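PDB 4HVT: post-proline cleaving enzyme from Rickettsia typhi, which probably acts as a serine-type oligopeptidase that hydrolyses peptides after proline residues. Local coordinates for residues Y367-L379 and P387-F399. Sequence-based numbering, arbitrary orientation.
Sequences YDNVVAKVVTFTL and PVVLKLPYQNAIF
Strand 371-380 pairs antiparallel with strand 388-390 at the edge of one beta-propeller blade, and residues 391-397 then lead across to strand 398-402 of the next. Thr-376 and Val-388 form a hydrogen-bonded pair: Thr-376 N reaches Val-388 O at 3.0 Å, and Val-388 N reaches Thr-376 O at 2.8 Å. Farther along, the strands part. Leu-390 N still bonds Val-374 O, but a water takes the return path, accepting from Val-374 N and donating to Leu-390 O. Where the chain comes back, Ala-372 N donates to Ala-397 O at 2.9 Å. Val-374 packs against both parts of the returning chain. With CG1 opposite the backbone N (chi1 -179°), CG2 is sent over the centre of one face of the Phe-399 ring in a CH-pi contact, 3.5 Å from the centroid. CG1 instead meets Leu-390 CD2 at 4.0 Å, the two side chains running alongside each other. Leu-392 CD1 packs on Ala-372 CB and Val-374 CG2. A second water links Tyr-367 OH to Phe-399 N. On its other edge, strand 371-380 pairs with strand 362-368, whose Phe-363 touches Leu-390. Phe-399 and Leu-392 reach Ile-412 and Ile-414 on strand 410-415 of the following blade.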
loop_
_atom_site.group_PDB
_atom_site.type_symbol
_atom_site.label_atom_id
_atom_site.label_comp_id
_atom_site.label_asym_id
_atom_site.label_seq_id
_atom_site.Cartn_x
_atom_site.Cartn_y
_atom_site.Cartn_z
ATOM N N TYR A 367 -2.736 -5.132 -16.740
ATOM C CA TYR A 367 -1.386 -5.478 -17.173
ATOM C C TYR A 367 -1.447 -6.692 -18.091
ATOM O O TYR A 367 -2.270 -7.600 -17.928
ATOM C CB TYR A 367 -0.468 -5.825 -16.013
ATOM C CG TYR A 367 -0.197 -4.694 -15.039
ATOM C CD1 TYR A 367 0.802 -3.735 -15.304
ATOM C CD2 TYR A 367 -0.940 -4.547 -13.876
ATOM C CE1 TYR A 367 1.036 -2.715 -14.417
ATOM C CE2 TYR A 367 -0.697 -3.507 -13.000
ATOM C CZ TYR A 367 0.299 -2.599 -13.279
ATOM O OH TYR A 367 0.532 -1.556 -12.390
ATOM N N ASP A 368 -0.582 -6.680 -19.077
ATOM C CA ASP A 368 -0.301 -7.834 -19.914
ATOM C C ASP A 368 1.198 -8.118 -19.755
ATOM O O ASP A 368 2.029 -7.305 -20.184
ATOM C CB ASP A 368 -0.608 -7.469 -21.371
ATOM C CG ASP A 368 -0.331 -8.595 -22.333
ATOM O OD1 ASP A 368 0.055 -9.683 -21.869
ATOM O OD2 ASP A 368 -0.537 -8.409 -23.585
ATOM N N ASN A 369 1.545 -9.228 -19.105
ATOM C CA ASN A 369 2.927 -9.511 -18.769
ATOM C C ASN A 369 3.577 -8.349 -18.013
ATOM O O ASN A 369 4.720 -7.992 -18.221
ATOM C CB ASN A 369 3.696 -9.937 -20.027
ATOM C CG ASN A 369 4.851 -10.850 -19.696
ATOM O OD1 ASN A 369 4.872 -11.501 -18.645
ATOM N ND2 ASN A 369 5.825 -10.916 -20.594
ATOM N N VAL A 370 2.833 -7.822 -17.042
ATOM C CA VAL A 370 3.304 -6.753 -16.123
ATOM C C VAL A 370 3.690 -5.490 -16.869
ATOM O O VAL A 370 4.512 -4.731 -16.401
ATOM C CB VAL A 370 4.455 -7.236 -15.191
ATOM C CG1 VAL A 370 4.422 -6.459 -13.894
ATOM C CG2 VAL A 370 4.341 -8.710 -14.894
ATOM N N VAL A 371 3.038 -5.265 -18.012
ATOM C CA VAL A 371 3.106 -4.010 -18.756
ATOM C C VAL A 371 1.679 -3.387 -18.790
ATOM O O VAL A 371 0.703 -4.047 -19.167
ATOM C CB VAL A 371 3.555 -4.220 -20.208
ATOM C CG1 VAL A 371 3.658 -2.867 -20.890
ATOM C CG2 VAL A 371 4.887 -4.947 -20.248
ATOM N N ALA A 372 1.568 -2.139 -18.387
ATOM C CA ALA A 372 0.251 -1.493 -18.318
ATOM C C ALA A 372 -0.416 -1.333 -19.698
ATOM O O ALA A 372 0.250 -1.002 -20.702
ATOM C CB ALA A 372 0.320 -0.132 -17.637
ATOM N N LYS A 373 -1.711 -1.591 -19.689
ATOM C CA LYS A 373 -2.582 -1.433 -20.869
ATOM C C LYS A 373 -3.853 -0.776 -20.392
ATOM O O LYS A 373 -4.386 -1.140 -19.333
ATOM C CB LYS A 373 -2.908 -2.794 -21.466
ATOM C CG LYS A 373 -1.673 -3.611 -21.869
ATOM C CD LYS A 373 -0.869 -2.983 -23.028
ATOM C CE LYS A 373 0.487 -3.657 -23.199
ATOM N NZ LYS A 373 1.313 -3.145 -24.333
ATOM N N VAL A 374 -4.378 0.136 -21.201
ATOM C CA VAL A 374 -5.566 0.886 -20.846
ATOM C C VAL A 374 -6.530 1.022 -22.038
ATOM O O VAL A 374 -6.125 1.263 -23.164
ATOM C CB VAL A 374 -5.161 2.313 -20.374
ATOM C CG1 VAL A 374 -6.361 3.150 -19.949
ATOM C CG2 VAL A 374 -4.195 2.243 -19.219
ATOM N N VAL A 375 -7.815 0.913 -21.751
ATOM C CA VAL A 375 -8.886 1.210 -22.695
ATOM C C VAL A 375 -9.921 2.080 -21.970
ATOM O O VAL A 375 -9.970 2.139 -20.769
ATOM C CB VAL A 375 -9.652 -0.047 -23.221
ATOM C CG1 VAL A 375 -8.739 -0.971 -23.988
ATOM C CG2 VAL A 375 -10.390 -0.789 -22.110
ATOM N N THR A 376 -10.671 2.824 -22.782
ATOM C CA THR A 376 -11.806 3.602 -22.327
ATOM C C THR A 376 -13.063 3.169 -23.050
ATOM O O THR A 376 -13.044 2.743 -24.190
ATOM C CB THR A 376 -11.629 5.147 -22.466
ATOM O OG1 THR A 376 -11.629 5.543 -23.842
ATOM C CG2 THR A 376 -10.346 5.628 -21.805
ATOM N N PHE A 377 -14.206 3.326 -22.350
ATOM C CA PHE A 377 -15.530 3.062 -22.932
ATOM C C PHE A 377 -16.572 3.834 -22.156
ATOM O O PHE A 377 -16.237 4.537 -21.199
ATOM C CB PHE A 377 -15.917 1.560 -22.949
ATOM C CG PHE A 377 -15.792 0.900 -21.639
ATOM C CD1 PHE A 377 -14.551 0.382 -21.207
ATOM C CD2 PHE A 377 -16.892 0.751 -20.838
ATOM C CE1 PHE A 377 -14.446 -0.243 -19.979
ATOM C CE2 PHE A 377 -16.791 0.157 -19.608
ATOM C CZ PHE A 377 -15.555 -0.369 -19.176
ATOM N N THR A 378 -17.803 3.787 -22.648
ATOM C CA THR A 378 -18.911 4.422 -22.013
ATOM C C THR A 378 -20.187 3.603 -22.166
ATOM O O THR A 378 -20.142 2.448 -22.547
ATOM C CB THR A 378 -19.025 5.876 -22.504
ATOM O OG1 THR A 378 -19.990 6.585 -21.711
ATOM C CG2 THR A 378 -19.415 5.932 -23.980
ATOM N N LEU A 379 -21.315 4.210 -21.806
ATOM C CA LEU A 379 -22.644 3.669 -22.073
ATOM C C LEU A 379 -23.346 4.464 -23.131
ATOM O O LEU A 379 -23.311 5.692 -23.111
ATOM C CB LEU A 379 -23.530 3.756 -20.838
ATOM C CG LEU A 379 -23.417 2.701 -19.764
ATOM C CD1 LEU A 379 -24.241 3.156 -18.537
ATOM C CD2 LEU A 379 -23.946 1.345 -20.255
ATOM N N PRO A 387 -14.666 -0.683 -26.505
ATOM C CA PRO A 387 -13.553 0.090 -25.925
ATOM C C PRO A 387 -12.571 0.653 -26.964
ATOM O O PRO A 387 -12.479 0.123 -28.074
ATOM C CB PRO A 387 -12.877 -0.894 -25.022
ATOM C CG PRO A 387 -13.949 -1.895 -24.691
ATOM C CD PRO A 387 -14.762 -2.032 -25.914
ATOM N N VAL A 388 -11.986 1.786 -26.621
ATOM C CA VAL A 388 -10.960 2.455 -27.457
ATOM C C VAL A 388 -9.623 2.304 -26.702
ATOM O O VAL A 388 -9.529 2.647 -25.509
ATOM C CB VAL A 388 -11.288 3.950 -27.657
ATOM C CG1 VAL A 388 -10.182 4.646 -28.496
ATOM C CG2 VAL A 388 -12.612 4.134 -28.350
ATOM N N VAL A 389 -8.601 1.793 -27.386
ATOM C CA VAL A 389 -7.290 1.666 -26.775
ATOM C C VAL A 389 -6.697 3.052 -26.484
ATOM O O VAL A 389 -6.667 3.923 -27.378
ATOM C CB VAL A 389 -6.309 0.859 -27.686
ATOM C CG1 VAL A 389 -4.914 0.978 -27.180
ATOM C CG2 VAL A 389 -6.738 -0.597 -27.752
ATOM N N LEU A 390 -6.155 3.233 -25.278
ATOM C CA LEU A 390 -5.391 4.437 -24.969
ATOM C C LEU A 390 -3.902 4.082 -25.044
ATOM O O LEU A 390 -3.392 3.374 -24.160
ATOM C CB LEU A 390 -5.765 4.960 -23.601
ATOM C CG LEU A 390 -5.112 6.273 -23.157
ATOM C CD1 LEU A 390 -5.480 7.416 -24.091
ATOM C CD2 LEU A 390 -5.497 6.588 -21.739
ATOM N N LYS A 391 -3.237 4.535 -26.105
ATOM C CA LYS A 391 -1.856 4.113 -26.387
ATOM C C LYS A 391 -0.944 4.784 -25.360
ATOM O O LYS A 391 -1.089 5.981 -25.086
ATOM C CB LYS A 391 -1.497 4.530 -27.844
ATOM N N LEU A 392 -0.114 4.011 -24.695
ATOM C CA LEU A 392 0.806 4.551 -23.692
ATOM C C LEU A 392 2.216 4.742 -24.288
ATOM O O LEU A 392 2.844 3.764 -24.579
ATOM C CB LEU A 392 0.857 3.583 -22.521
ATOM C CG LEU A 392 -0.509 3.340 -21.845
ATOM C CD1 LEU A 392 -0.394 2.479 -20.618
ATOM C CD2 LEU A 392 -1.253 4.624 -21.506
ATOM N N PRO A 393 2.701 5.978 -24.414
ATOM C CA PRO A 393 3.960 6.149 -25.144
ATOM C C PRO A 393 5.210 5.988 -24.320
ATOM O O PRO A 393 6.170 6.774 -24.465
ATOM C CB PRO A 393 3.847 7.586 -25.663
ATOM C CG PRO A 393 3.152 8.300 -24.566
ATOM C CD PRO A 393 2.165 7.282 -23.984
ATOM N N TYR A 394 5.233 4.947 -23.488
ATOM C CA TYR A 394 6.449 4.478 -22.833
ATOM C C TYR A 394 6.628 2.944 -23.109
ATOM O O TYR A 394 5.631 2.182 -23.162
ATOM C CB TYR A 394 6.291 4.697 -21.320
ATOM C CG TYR A 394 6.572 6.063 -20.691
ATOM C CD1 TYR A 394 5.792 7.183 -20.979
ATOM C CD2 TYR A 394 7.523 6.185 -19.677
ATOM C CE1 TYR A 394 6.021 8.414 -20.345
ATOM C CE2 TYR A 394 7.782 7.417 -19.063
ATOM C CZ TYR A 394 7.011 8.520 -19.384
ATOM O OH TYR A 394 7.255 9.738 -18.745
ATOM N N GLN A 395 7.863 2.463 -23.266
ATOM C CA GLN A 395 8.126 1.017 -23.157
ATOM C C GLN A 395 7.967 0.560 -21.706
ATOM O O GLN A 395 8.267 1.314 -20.789
ATOM C CB GLN A 395 9.550 0.651 -23.608
ATOM C CG GLN A 395 9.806 0.881 -25.092
ATOM C CD GLN A 395 9.062 -0.115 -25.972
ATOM O OE1 GLN A 395 8.317 0.269 -26.882
ATOM N NE2 GLN A 395 9.241 -1.403 -25.685
ATOM N N ASN A 396 7.524 -0.672 -21.484
ATOM C CA ASN A 396 7.327 -1.149 -20.103
ATOM C C ASN A 396 6.510 -0.154 -19.239
ATOM O O ASN A 396 6.740 0.052 -18.050
ATOM C CB ASN A 396 8.671 -1.483 -19.467
ATOM C CG ASN A 396 9.158 -2.883 -19.841
ATOM O OD1 ASN A 396 10.084 -3.021 -20.607
ATOM N ND2 ASN A 396 8.490 -3.918 -19.334
ATOM N N ALA A 397 5.476 0.375 -19.849
ATOM C CA ALA A 397 4.652 1.417 -19.244
ATOM C C ALA A 397 3.985 0.975 -17.935
ATOM O O ALA A 397 3.594 -0.182 -17.776
ATOM C CB ALA A 397 3.577 1.848 -20.216
ATOM N N ILE A 398 3.953 1.910 -16.981
ATOM C CA ILE A 398 3.205 1.802 -15.758
ATOM C C ILE A 398 2.317 3.037 -15.698
ATOM O O ILE A 398 2.816 4.158 -15.854
ATOM C CB ILE A 398 4.190 1.813 -14.554
ATOM C CG1 ILE A 398 5.200 0.688 -14.704
ATOM C CG2 ILE A 398 3.452 1.827 -13.227
ATOM C CD1 ILE A 398 4.627 -0.700 -14.617
ATOM N N PHE A 399 1.028 2.799 -15.471
ATOM C CA PHE A 399 -0.080 3.742 -15.575
ATOM C C PHE A 399 -0.745 4.008 -14.246
ATOM O O PHE A 399 -1.007 3.097 -13.468
ATOM C CB PHE A 399 -1.105 3.195 -16.558
ATOM C CG PHE A 399 -2.302 4.079 -16.798
ATOM C CD1 PHE A 399 -2.291 5.030 -17.798
ATOM C CD2 PHE A 399 -3.478 3.879 -16.073
ATOM C CE1 PHE A 399 -3.429 5.831 -18.045
ATOM C CE2 PHE A 399 -4.608 4.628 -16.321
ATOM C CZ PHE A 399 -4.590 5.624 -17.298
HETATM O O HOH W 1 -0.224 0.533 -14.164
HETATM O O HOH W 2 6.410 -2.956 -17.401
HETATM O O HOH W 3 -2.969 0.727 -23.669
HETATM O O HOH W 4 -8.979 5.486 -24.941
#